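Local coordinates for malic enzyme (Entamoeba histolytica, PDB 3NV9), which catalyses the oxidative decarboxylation of malate as a malic enzyme and, as a deeply entangled dimer, activates the drug metronidazole, at the interface of chains A and B. Numbering follows the deposited sequence. Chains: chain A/B, Malic enzyme.

The interface of chains A and B. Residues chain A 328, 349-351, 356, 358; chain B 65-66.
B:Tyr65 and A:Asn358 reach toward each other from opposite directions across the subunit boundary, and the phenol hydroxyl OH of B:Tyr65 donates a hydrogen bond of 2.6 Å to the amide oxygen OD1 of A:Asn358. Ring and amide planes stand 62° apart, so this is a steeply turned meeting rather than a stack; the hydroxyl lies a little off the carbonyl plane of the amide, and the ring carbon CE1 packs near A:Asn358 CG at 3.6 Å. With chi1 at -169°, CG of A:Asn358 points away from the backbone N, and the amide extends toward the partner chain and uses both its ends. While OD1 takes the phenol, ND2 donates to the backbone carbonyl O of A:Gly349 at 2.9 Å, a bond in the carbonyl plane that fixes which end of the amide faces the tyrosine.

The same A:Gly349 oxygen serves a second donor, the hydroxyl OG1 of B:Thr66 at 3.2 Å, which approaches from above the carbonyl plane. One backbone acceptor is thereby shared between the two subunits. The other branch of B:Thr66 does apolar work: its methyl CG2 packs against the A:Asn328 amide, 3.4 Å from CG, with the two side chains crossing at about a right angle. Water 1 adds an indirect link across the boundary, joining the carbonyl O of B:Thr66 at 2.7 Å to OE1 of A:Gln356 at 3.1 Å.

The patch probably illustrates an active site completed by a neighbouring subunit. B:Tyr65 and B:Thr66 begin the Tyr-Thr-Pro-Gly-Val motif of malic enzymes, whose tyrosine is probably the catalytic acid, while A:Asn328 and A:Asn358 probably belong to the substrate pocket. In the fold, the chain B pair lies between helices 61-64 and 69-78 and inserts among chain A loops of the Rossmann-type NAD-binding domain, following strands 322-325 and 345-348 and leading into the 3-10 helix 359-361; two-fold symmetry repeats the arrangement with chains exchanged.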
loop_
_atom_site.group_PDB
_atom_site.type_symbol
_atom_site.label_atom_id
_atom_site.label_comp_id
_atom_site.label_asym_id
_atom_site.label_seq_id
_atom_site.Cartn_x
_atom_site.Cartn_y
_atom_site.Cartn_z
ATOM N N ASN A 328 -11.383 -20.502 -12.905
ATOM C CA ASN A 328 -11.543 -20.463 -11.469
ATOM C C ASN A 328 -12.864 -19.788 -11.153
ATOM O O ASN A 328 -13.252 -18.871 -11.883
ATOM C CB ASN A 328 -10.386 -19.647 -10.914
ATOM C CG ASN A 328 -9.017 -20.406 -11.014
ATOM O OD1 ASN A 328 -8.053 -19.893 -11.553
ATOM N ND2 ASN A 328 -8.958 -21.603 -10.470
ATOM N N GLY A 349 -6.490 -24.436 -12.468
ATOM C CA GLY A 349 -6.000 -23.261 -11.758
ATOM C C GLY A 349 -5.955 -23.420 -10.251
ATOM O O GLY A 349 -5.461 -22.548 -9.565
ATOM N N ARG A 350 -6.410 -24.543 -9.731
ATOM C CA ARG A 350 -6.592 -24.739 -8.285
ATOM C C ARG A 350 -5.478 -25.536 -7.610
ATOM O O ARG A 350 -4.963 -26.491 -8.188
ATOM C CB ARG A 350 -7.934 -25.458 -8.030
ATOM C CG ARG A 350 -9.108 -24.652 -8.461
ATOM C CD ARG A 350 -10.425 -25.423 -8.532
ATOM N NE ARG A 350 -10.739 -26.069 -7.266
ATOM C CZ ARG A 350 -11.956 -26.466 -6.885
ATOM N NH1 ARG A 350 -13.035 -26.225 -7.642
ATOM N NH2 ARG A 350 -12.109 -27.042 -5.699
ATOM N N GLY A 351 -5.152 -25.198 -6.360
ATOM C CA GLY A 351 -4.200 -26.003 -5.583
ATOM C C GLY A 351 -4.778 -27.198 -4.859
ATOM O O GLY A 351 -4.072 -27.876 -4.116
ATOM N N GLN A 356 -1.234 -27.598 -10.605
ATOM C CA GLN A 356 -1.806 -26.248 -10.528
ATOM C C GLN A 356 -1.053 -25.361 -11.467
ATOM O O GLN A 356 0.093 -24.949 -11.187
ATOM C CB GLN A 356 -1.797 -25.645 -9.118
ATOM C CG GLN A 356 -2.330 -24.177 -9.136
ATOM C CD GLN A 356 -2.587 -23.577 -7.757
ATOM O OE1 GLN A 356 -3.472 -22.722 -7.591
ATOM N NE2 GLN A 356 -1.845 -24.031 -6.767
ATOM N N ASN A 358 -1.130 -22.003 -12.608
ATOM C CA ASN A 358 -1.666 -20.724 -12.123
ATOM C C ASN A 358 -0.483 -19.735 -12.067
ATOM O O ASN A 358 0.644 -20.148 -11.663
ATOM C CB ASN A 358 -2.265 -20.901 -10.706
ATOM C CG ASN A 358 -3.076 -19.689 -10.233
ATOM O OD1 ASN A 358 -2.527 -18.585 -9.922
ATOM N ND2 ASN A 358 -4.418 -19.877 -10.181
ATOM N N TYR B 65 -6.802 -17.915 -1.883
ATOM C CA TYR B 65 -6.593 -17.829 -3.291
ATOM C C TYR B 65 -7.597 -18.795 -3.919
ATOM O O TYR B 65 -8.559 -19.208 -3.273
ATOM C CB TYR B 65 -5.146 -18.270 -3.574
ATOM C CG TYR B 65 -4.548 -17.810 -4.882
ATOM C CD1 TYR B 65 -3.910 -18.699 -5.727
ATOM C CD2 TYR B 65 -4.597 -16.465 -5.267
ATOM C CE1 TYR B 65 -3.335 -18.250 -6.947
ATOM C CE2 TYR B 65 -4.009 -16.022 -6.451
ATOM C CZ TYR B 65 -3.385 -16.909 -7.288
ATOM O OH TYR B 65 -2.838 -16.457 -8.482
ATOM N N THR B 66 -7.419 -19.165 -5.167
ATOM C CA THR B 66 -8.412 -20.024 -5.814
ATOM C C THR B 66 -8.319 -21.420 -5.260
ATOM O O THR B 66 -7.212 -21.890 -5.013
ATOM C CB THR B 66 -8.187 -20.147 -7.326
ATOM O OG1 THR B 66 -6.779 -20.385 -7.574
ATOM C CG2 THR B 66 -8.549 -18.930 -7.961
HETATM O O HOH W 1 -4.543 -22.278 -4.725
#